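Local coordinates for fiber protein (Snake adenovirus 1, PDB 4D0U) that probably binds a host receptor through this trimeric head domain, giving the virion its first attachment to the target cell, at residues A[48-59]-A[74-85]; A[106-114]-A[123-131]. The protein carries 2 engineered substitutions. One frame throughout, in Å; residues are numbered along the deposited sequence. Where two conformers were deposited one is given.

Contact 1 (A[48-59]-A[74-85]); sequences LQNDKGVSFAFQ and FAYSGDGLTGPF
The rings of F56 and F85 sit at the centre of this contact, running antiparallel past each other with planes 48° apart, too oblique for a stack or an edge-to-face pair. CD1 of F56 lies over one face of F85, 3.6 Å from its CE1. S77 also meets F56: its CB stands over the middle of the ring in a CH-pi contact, 3.6 Å from the centroid, while CD1 of L81 touches the rim at CZ. With chi1 at -179°, anti to the backbone N, OG of S77 is directed at the neighbouring strand and donates to S55 O at 2.7 Å; within its own segment it accepts from D79 N, an ST turn. D79 then turns its carboxylate back, and OD2 takes the N-H of S55 at 2.9 Å, nearly straight at 169°. A water joins that same OD2 to G53 O. F85 also runs its CE1 edge to V54 O (3.4 Å) and near N50 N, met obliquely. OD1 of N50 holds the type I turn N50-G53 by accepting from K52 N, an Asx turn, and from V54 N on the opposite face of its plane. Farther along, strands 55-59 and 74-77 pair antiparallel through A57 with Y76 and Q59 with F74. There the amide of Q59 lies alongside the F74 ring, OE1 3.3 Å from CD2, with NE2 bonded to D43 and OE1 to K70 of the second subunit. Chemically, regular backbone pairing gives way beyond S77 to side-chain bonds from S77 and D79, which carry the hairpin's open end around a buried aromatic core.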
loop_
_atom_site.group_PDB
_atom_site.type_symbol
_atom_site.label_atom_id
_atom_site.label_comp_id
_atom_site.label_asym_id
_atom_site.label_seq_id
_atom_site.Cartn_x
_atom_site.Cartn_y
_atom_site.Cartn_z
ATOM N N LEU A 48 -18.750 0.170 7.642
ATOM C CA LEU A 48 -19.040 0.676 8.984
ATOM C C LEU A 48 -19.503 2.118 8.845
ATOM O O LEU A 48 -19.059 2.835 7.940
ATOM C CB LEU A 48 -17.782 0.633 9.878
ATOM C CG LEU A 48 -17.391 -0.695 10.535
ATOM C CD1 LEU A 48 -16.940 -1.718 9.525
ATOM C CD2 LEU A 48 -16.313 -0.546 11.583
ATOM N N GLN A 49 -20.380 2.562 9.741
ATOM C CA GLN A 49 -20.868 3.915 9.664
ATOM C C GLN A 49 -20.950 4.508 11.064
ATOM O O GLN A 49 -21.411 3.841 11.984
ATOM C CB GLN A 49 -22.244 3.903 9.011
ATOM C CG GLN A 49 -22.720 5.272 8.581
ATOM C CD GLN A 49 -23.843 5.202 7.559
ATOM O OE1 GLN A 49 -24.694 6.092 7.513
ATOM N NE2 GLN A 49 -23.846 4.155 6.728
ATOM N N ASN A 50 -20.495 5.740 11.238
ATOM C CA ASN A 50 -20.631 6.387 12.537
ATOM C C ASN A 50 -22.000 7.066 12.693
ATOM O O ASN A 50 -22.840 6.964 11.798
ATOM C CB ASN A 50 -19.441 7.309 12.863
ATOM C CG ASN A 50 -19.448 8.610 12.089
ATOM O OD1 ASN A 50 -20.319 8.862 11.266
ATOM N ND2 ASN A 50 -18.463 9.449 12.364
ATOM N N ASP A 51 -22.200 7.740 13.824
ATOM C CA ASP A 51 -23.492 8.376 14.148
ATOM C C ASP A 51 -23.767 9.620 13.292
ATOM O O ASP A 51 -24.886 10.143 13.288
ATOM C CB ASP A 51 -23.560 8.718 15.648
ATOM C CG ASP A 51 -22.416 9.626 16.111
ATOM O OD1 ASP A 51 -21.569 10.044 15.285
ATOM O OD2 ASP A 51 -22.367 9.934 17.324
ATOM N N LYS A 52 -22.746 10.087 12.576
ATOM C CA LYS A 52 -22.856 11.245 11.699
ATOM C C LYS A 52 -22.969 10.851 10.232
ATOM O O LYS A 52 -22.980 11.713 9.351
ATOM C CB LYS A 52 -21.636 12.134 11.893
ATOM C CG LYS A 52 -21.542 12.736 13.278
ATOM C CD LYS A 52 -22.558 13.859 13.419
ATOM C CE LYS A 52 -22.861 14.169 14.876
ATOM N NZ LYS A 52 -24.154 14.910 14.963
ATOM N N GLY A 53 -23.039 9.554 9.972
ATOM C CA GLY A 53 -23.165 9.032 8.612
ATOM C C GLY A 53 -21.896 9.032 7.762
ATOM O O GLY A 53 -21.971 8.795 6.545
ATOM N N VAL A 54 -20.736 9.292 8.375
ATOM C CA VAL A 54 -19.446 8.971 7.734
ATOM C C VAL A 54 -19.388 7.457 7.549
ATOM O O VAL A 54 -19.677 6.706 8.468
ATOM C CB VAL A 54 -18.227 9.462 8.571
ATOM C CG1 VAL A 54 -16.915 9.004 7.940
ATOM C CG2 VAL A 54 -18.225 10.984 8.763
ATOM N N SER A 55 -19.007 7.007 6.353
ATOM C CA SER A 55 -18.914 5.564 6.133
ATOM C C SER A 55 -17.577 5.148 5.575
ATOM O O SER A 55 -16.988 5.852 4.740
ATOM C CB SER A 55 -20.056 5.026 5.295
ATOM O OG SER A 55 -19.931 5.450 3.988
ATOM N N PHE A 56 -17.120 4.010 6.079
ATOM C CA PHE A 56 -15.864 3.381 5.685
ATOM C C PHE A 56 -16.152 1.980 5.214
ATOM O O PHE A 56 -17.025 1.302 5.751
ATOM C CB PHE A 56 -14.935 3.212 6.885
ATOM C CG PHE A 56 -14.030 4.374 7.141
ATOM C CD1 PHE A 56 -14.514 5.529 7.760
ATOM C CD2 PHE A 56 -12.678 4.305 6.802
ATOM C CE1 PHE A 56 -13.676 6.610 8.012
ATOM C CE2 PHE A 56 -11.841 5.383 7.078
ATOM C CZ PHE A 56 -12.338 6.534 7.672
ATOM N N ALA A 57 -15.354 1.518 4.266
ATOM C CA ALA A 57 -15.303 0.111 3.971
ATOM C C ALA A 57 -13.977 -0.441 4.466
ATOM O O ALA A 57 -12.942 0.177 4.257
ATOM C CB ALA A 57 -15.421 -0.081 2.473
ATOM N N PHE A 58 -14.017 -1.588 5.142
ATOM C CA PHE A 58 -12.816 -2.266 5.592
ATOM C C PHE A 58 -12.742 -3.630 4.963
ATOM O O PHE A 58 -13.765 -4.288 4.791
ATOM C CB PHE A 58 -12.806 -2.390 7.112
ATOM C CG PHE A 58 -12.534 -1.082 7.804
ATOM C CD1 PHE A 58 -11.226 -0.677 8.038
ATOM C CD2 PHE A 58 -13.587 -0.229 8.151
ATOM C CE1 PHE A 58 -10.956 0.543 8.656
ATOM C CE2 PHE A 58 -13.318 0.987 8.767
ATOM C CZ PHE A 58 -12.008 1.373 8.997
ATOM N N GLN A 59 -11.532 -4.045 4.625
ATOM C CA GLN A 59 -11.260 -5.442 4.225
ATOM C C GLN A 59 -10.193 -6.002 5.118
ATOM O O GLN A 59 -9.187 -5.339 5.376
ATOM C CB GLN A 59 -10.832 -5.491 2.762
ATOM C CG GLN A 59 -10.239 -6.830 2.332
ATOM C CD GLN A 59 -9.524 -6.730 1.000
ATOM O OE1 GLN A 59 -9.343 -5.635 0.471
ATOM N NE2 GLN A 59 -9.119 -7.870 0.456
ATOM N N PHE A 74 -7.295 -3.237 5.103
ATOM C CA PHE A 74 -7.474 -2.211 4.068
ATOM C C PHE A 74 -8.627 -1.323 4.494
ATOM O O PHE A 74 -9.659 -1.826 4.948
ATOM C CB PHE A 74 -7.839 -2.884 2.739
ATOM C CG PHE A 74 -6.747 -3.731 2.151
ATOM C CD1 PHE A 74 -5.763 -3.168 1.313
ATOM C CD2 PHE A 74 -6.714 -5.107 2.416
ATOM C CE1 PHE A 74 -4.762 -3.976 0.750
ATOM C CE2 PHE A 74 -5.714 -5.906 1.860
ATOM C CZ PHE A 74 -4.754 -5.343 1.029
ATOM N N ALA A 75 -8.504 -0.010 4.313
ATOM C CA ALA A 75 -9.572 0.925 4.716
ATOM C C ALA A 75 -9.816 1.927 3.605
ATOM O O ALA A 75 -8.853 2.416 3.000
ATOM C CB ALA A 75 -9.169 1.650 5.998
ATOM N N TYR A 76 -11.089 2.215 3.310
ATOM C CA TYR A 76 -11.448 3.215 2.295
ATOM C C TYR A 76 -12.627 4.055 2.787
ATOM O O TYR A 76 -13.600 3.521 3.309
ATOM C CB TYR A 76 -11.864 2.553 0.974
ATOM C CG TYR A 76 -12.463 3.570 0.048
ATOM C CD1 TYR A 76 -11.650 4.490 -0.613
ATOM C CD2 TYR A 76 -13.857 3.662 -0.107
ATOM C CE1 TYR A 76 -12.189 5.462 -1.423
ATOM C CE2 TYR A 76 -14.400 4.650 -0.928
ATOM C CZ TYR A 76 -13.550 5.523 -1.576
ATOM O OH TYR A 76 -14.050 6.516 -2.388
ATOM N N SER A 77 -12.528 5.365 2.615
ATOM C CA SER A 77 -13.695 6.245 2.729
ATOM C C SER A 77 -13.579 7.396 1.759
ATOM O O SER A 77 -12.516 7.973 1.585
ATOM C CB SER A 77 -13.821 6.796 4.154
ATOM O OG SER A 77 -14.974 7.645 4.255
ATOM N N GLY A 78 -14.706 7.755 1.162
ATOM C CA GLY A 78 -14.745 8.975 0.340
ATOM C C GLY A 78 -15.049 10.200 1.176
ATOM O O GLY A 78 -15.001 11.330 0.677
ATOM N N ASP A 79 -15.339 9.990 2.448
ATOM C CA ASP A 79 -15.704 11.089 3.330
ATOM C C ASP A 79 -14.485 11.766 3.906
ATOM O O ASP A 79 -13.365 11.249 3.822
ATOM C CB ASP A 79 -16.630 10.571 4.435
ATOM C CG ASP A 79 -17.960 10.068 3.880
ATOM O OD1 ASP A 79 -18.439 10.634 2.871
ATOM O OD2 ASP A 79 -18.526 9.102 4.425
ATOM N N GLY A 80 -14.688 12.935 4.495
ATOM C CA GLY A 80 -13.735 13.456 5.464
ATOM C C GLY A 80 -14.015 13.020 6.885
ATOM O O GLY A 80 -15.080 12.435 7.199
ATOM N N LEU A 81 -13.066 13.313 7.757
ATOM C CA LEU A 81 -13.183 12.992 9.174
ATOM C C LEU A 81 -12.615 14.136 9.947
ATOM O O LEU A 81 -11.465 14.528 9.744
ATOM C CB LEU A 81 -12.353 11.765 9.546
ATOM C CG LEU A 81 -12.950 10.393 9.672
ATOM C CD1 LEU A 81 -11.833 9.473 10.155
ATOM C CD2 LEU A 81 -14.140 10.364 10.625
ATOM N N THR A 82 -13.404 14.642 10.876
ATOM C CA THR A 82 -12.981 15.755 11.672
ATOM C C THR A 82 -12.294 15.287 12.920
ATOM O O THR A 82 -11.422 15.994 13.423
ATOM C CB THR A 82 -14.162 16.689 12.018
ATOM O OG1 THR A 82 -15.156 15.968 12.753
ATOM C CG2 THR A 82 -14.793 17.214 10.741
ATOM N N GLY A 83 -12.655 14.085 13.393
ATOM C CA GLY A 83 -12.137 13.530 14.634
ATOM C C GLY A 83 -12.243 12.023 14.540
ATOM O O GLY A 83 -12.485 11.493 13.459
ATOM N N PRO A 84 -12.039 11.320 15.660
ATOM C CA PRO A 84 -12.057 9.864 15.634
ATOM C C PRO A 84 -13.349 9.310 15.060
ATOM O O PRO A 84 -14.445 9.872 15.277
ATOM C CB PRO A 84 -11.930 9.482 17.121
ATOM C CG PRO A 84 -11.140 10.616 17.685
ATOM C CD PRO A 84 -11.674 11.840 17.000
ATOM N N PHE A 85 -13.203 8.235 14.294
ATOM C CA PHE A 85 -14.317 7.523 13.717
ATOM C C PHE A 85 -14.648 6.382 14.662
ATOM O O PHE A 85 -13.795 5.541 14.956
ATOM C CB PHE A 85 -13.874 6.929 12.373
ATOM C CG PHE A 85 -14.917 6.077 11.700
ATOM C CD1 PHE A 85 -16.008 6.676 11.064
ATOM C CD2 PHE A 85 -14.810 4.671 11.715
ATOM C CE1 PHE A 85 -16.973 5.907 10.428
ATOM C CE2 PHE A 85 -15.786 3.900 11.085
ATOM C CZ PHE A 85 -16.862 4.528 10.441
HETATM O O HOH W 1 -17.172 8.918 14.861
HETATM O O HOH W 2 -21.113 8.558 3.939
HETATM O O HOH W 3 -17.158 6.337 1.595
#

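Contact 2 (A[106-114]-A[123-131]); sequences LIAFPLGTG and MTMEISRSL. Engineered in segment 123-131: M123 (natural residue Leu), M125 (natural residue Leu).
R129 curls round L111 O from CG outward. From CB the chain starts between the backbone N and the carbonyl carbon (chi1 65°), which brings CG to 3.8 Å from L111 O. CD passes closer to that oxygen, at 3.3 Å, while NE and CZ stay farther off; the bend at chi3 swings the guanidinium round so that NH1 donates to L111 O at 2.7 Å, the oxygen 17° out of the guanidinium plane, with CB of L111 at its edge. CD2 of L131 packs against the same peptide, 3.6 Å from L111 O. Next along, S128 closes a two-way bridge with T113: its OG accepts from T113 N at 3.0 Å, and its own N donates to T113 O at 2.9 Å. G114 and I127 follow as an antiparallel non-hydrogen-bonded pair. On the inner side the engineered selenomethionine M125 sets SE at the edge of the F109 ring, 3.7 Å from CE2, a Met-aromatic contact. The open end of the hairpin 112-119/122-127 is thus secured by a serine hydroxyl and an arginine where strand pairing ends; L111 O is a neutral carbonyl, so the bond probably leaves the arginine's charge largely uncompensated by this contact.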
loop_
_atom_site.group_PDB
_atom_site.type_symbol
_atom_site.label_atom_id
_atom_site.label_comp_id
_atom_site.label_asym_id
_atom_site.label_seq_id
_atom_site.Cartn_x
_atom_site.Cartn_y
_atom_site.Cartn_z
ATOM N N LEU A 106 -1.740 0.993 13.046
ATOM C CA LEU A 106 -1.231 2.264 12.510
ATOM C C LEU A 106 -1.378 2.252 10.982
ATOM O O LEU A 106 -0.926 1.305 10.310
ATOM C CB LEU A 106 0.241 2.399 12.899
ATOM C CG LEU A 106 0.973 3.617 12.373
ATOM C CD1 LEU A 106 0.390 4.908 12.953
ATOM C CD2 LEU A 106 2.464 3.534 12.738
ATOM N N ILE A 107 -2.032 3.263 10.421
ATOM C CA ILE A 107 -2.416 3.202 9.006
ATOM C C ILE A 107 -2.200 4.555 8.337
ATOM O O ILE A 107 -2.656 5.585 8.848
ATOM C CB ILE A 107 -3.855 2.636 8.836
ATOM C CG1 ILE A 107 -4.243 2.550 7.342
ATOM C CG2 ILE A 107 -4.886 3.442 9.652
ATOM C CD1 ILE A 107 -5.447 1.626 7.110
ATOM N N ALA A 108 -1.499 4.555 7.211
ATOM C CA ALA A 108 -1.263 5.778 6.463
ATOM C C ALA A 108 -2.317 5.980 5.401
ATOM O O ALA A 108 -2.573 5.078 4.582
ATOM C CB ALA A 108 0.106 5.690 5.800
ATOM N N PHE A 109 -2.903 7.178 5.394
ATOM C CA PHE A 109 -3.746 7.629 4.309
ATOM C C PHE A 109 -3.044 8.776 3.563
ATOM O O PHE A 109 -2.003 9.248 3.991
ATOM C CB PHE A 109 -5.083 8.137 4.883
ATOM C CG PHE A 109 -5.905 7.065 5.534
ATOM C CD1 PHE A 109 -6.612 6.143 4.755
ATOM C CD2 PHE A 109 -5.950 6.992 6.932
ATOM C CE1 PHE A 109 -7.376 5.140 5.343
ATOM C CE2 PHE A 109 -6.706 5.988 7.529
ATOM C CZ PHE A 109 -7.422 5.073 6.734
ATOM N N PRO A 110 -3.595 9.179 2.403
ATOM C CA PRO A 110 -2.839 10.181 1.646
ATOM C C PRO A 110 -2.605 11.490 2.401
ATOM O O PRO A 110 -1.544 12.081 2.226
ATOM C CB PRO A 110 -3.676 10.372 0.387
ATOM C CG PRO A 110 -4.245 8.992 0.178
ATOM C CD PRO A 110 -4.642 8.552 1.578
ATOM N N LEU A 111 -3.553 11.907 3.244
ATOM C CA LEU A 111 -3.461 13.206 3.902
ATOM C C LEU A 111 -3.212 13.123 5.398
ATOM O O LEU A 111 -3.157 14.162 6.068
ATOM C CB LEU A 111 -4.743 14.024 3.624
ATOM C CG LEU A 111 -5.151 14.154 2.144
ATOM C CD1 LEU A 111 -6.382 15.069 2.041
ATOM C CD2 LEU A 111 -4.005 14.726 1.313
ATOM N N GLY A 112 -3.000 11.940 5.950
ATOM C CA GLY A 112 -2.753 11.882 7.400
ATOM C C GLY A 112 -2.678 10.435 7.832
ATOM O O GLY A 112 -2.706 9.536 6.981
ATOM N N THR A 113 -2.626 10.230 9.142
ATOM C CA THR A 113 -2.364 8.911 9.730
ATOM C C THR A 113 -3.487 8.546 10.681
ATOM O O THR A 113 -4.001 9.409 11.382
ATOM C CB THR A 113 -1.068 8.945 10.545
ATOM O OG1 THR A 113 -0.074 9.548 9.721
ATOM C CG2 THR A 113 -0.633 7.528 10.842
ATOM N N GLY A 114 -3.849 7.263 10.708
ATOM C CA GLY A 114 -4.863 6.797 11.661
ATOM C C GLY A 114 -4.328 5.692 12.544
ATOM O O GLY A 114 -3.295 5.084 12.242
HETATM N N MSE A 123 -15.317 -0.218 16.848
HETATM C CA MSE A 123 -14.062 0.317 16.277
HETATM C C MSE A 123 -13.890 1.753 16.681
HETATM O O MSE A 123 -14.847 2.534 16.595
HETATM C CB MSE A 123 -14.165 0.278 14.755
HETATM C CG MSE A 123 -12.886 0.949 14.191
HETATM SE SE MSE A 123 -12.915 1.089 12.243
HETATM C CE MSE A 123 -12.608 -0.814 11.829
ATOM N N THR A 124 -12.673 2.141 17.070
ATOM C CA THR A 124 -12.289 3.560 17.053
ATOM C C THR A 124 -11.118 3.722 16.129
ATOM O O THR A 124 -10.152 2.975 16.244
ATOM C CB THR A 124 -11.884 4.040 18.464
ATOM O OG1 THR A 124 -13.030 3.940 19.339
ATOM C CG2 THR A 124 -11.424 5.528 18.477
HETATM N N MSE A 125 -11.183 4.707 15.229
HETATM C CA MSE A 125 -9.987 5.083 14.448
HETATM C C MSE A 125 -9.651 6.516 14.826
HETATM O O MSE A 125 -10.402 7.437 14.478
HETATM C CB MSE A 125 -10.200 4.945 12.931
HETATM C CG MSE A 125 -8.809 5.232 12.307
HETATM SE SE MSE A 125 -8.809 4.971 10.362
HETATM C CE MSE A 125 -9.648 6.662 10.010
ATOM N N GLU A 126 -8.545 6.710 15.548
ATOM C CA GLU A 126 -8.068 8.062 15.867
ATOM C C GLU A 126 -7.228 8.566 14.721
ATOM O O GLU A 126 -6.664 7.765 13.990
ATOM C CB GLU A 126 -7.277 8.068 17.185
ATOM C CG GLU A 126 -8.184 7.661 18.345
ATOM C CD GLU A 126 -7.530 7.746 19.702
ATOM O OE1 GLU A 126 -6.811 6.813 20.079
ATOM O OE2 GLU A 126 -7.803 8.709 20.429
ATOM N N ILE A 127 -7.196 9.883 14.538
ATOM C CA ILE A 127 -6.509 10.479 13.374
ATOM C C ILE A 127 -5.537 11.584 13.770
ATOM O O ILE A 127 -5.711 12.273 14.782
ATOM C CB ILE A 127 -7.512 11.023 12.333
ATOM C CG1 ILE A 127 -8.354 12.186 12.918
ATOM C CG2 ILE A 127 -8.357 9.862 11.774
ATOM C CD1 ILE A 127 -9.384 12.747 11.946
ATOM N N SER A 128 -4.508 11.761 12.956
ATOM C CA SER A 128 -3.413 12.649 13.329
ATOM C C SER A 128 -3.762 14.122 13.119
ATOM O O SER A 128 -3.155 15.015 13.748
ATOM C CB SER A 128 -2.185 12.263 12.492
ATOM O OG SER A 128 -2.451 12.484 11.107
ATOM N N ARG A 129 -4.718 14.371 12.237
ATOM C CA ARG A 129 -5.137 15.716 11.838
ATOM C C ARG A 129 -6.524 15.538 11.241
ATOM O O ARG A 129 -6.868 14.445 10.789
ATOM C CB ARG A 129 -4.148 16.347 10.815
ATOM C CG ARG A 129 -4.076 15.637 9.479
ATOM C CD ARG A 129 -2.920 16.177 8.651
ATOM N NE ARG A 129 -3.197 17.491 8.087
ATOM C CZ ARG A 129 -3.729 17.726 6.878
ATOM N NH1 ARG A 129 -4.065 16.736 6.035
ATOM N NH2 ARG A 129 -3.906 18.975 6.468
ATOM N N SER A 130 -7.343 16.592 11.215
ATOM C CA SER A 130 -8.581 16.540 10.483
ATOM C C SER A 130 -8.315 16.269 8.997
ATOM O O SER A 130 -7.340 16.810 8.426
ATOM C CB SER A 130 -9.306 17.890 10.574
ATOM O OG SER A 130 -10.558 17.816 9.909
ATOM N N LEU A 131 -9.103 15.371 8.418
ATOM C CA LEU A 131 -8.895 14.936 7.023
ATOM C C LEU A 131 -10.048 15.416 6.148
ATOM O O LEU A 131 -11.172 14.961 6.294
ATOM C CB LEU A 131 -8.812 13.409 6.924
ATOM C CG LEU A 131 -7.748 12.762 7.819
ATOM C CD1 LEU A 131 -7.934 11.257 7.805
ATOM C CD2 LEU A 131 -6.345 13.112 7.362
#

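From the N terminus, segment 48-59 turns out of strand 40-49 into strand 55-65, and contact 1 closes when strand 68-77 returns beside it and the chain runs on to F85. After helix 91-98, contact 2 opens on strand 105-109, turns into strand 112-119 and closes when strand 122-127 returns beside it. The two contacts are therefore in series, neither nested nor crossed. Contact 1 lies mainly on the first antiparallel sheet of the head domain and runs into the second at F85; the sheets pack face to face, as where F58 meets M123 and F56 meets M125. F85 and L81 pair through their carbonyl oxygens with the backbone N of M125 and L131, tying segment 74-85 to segment 123-131.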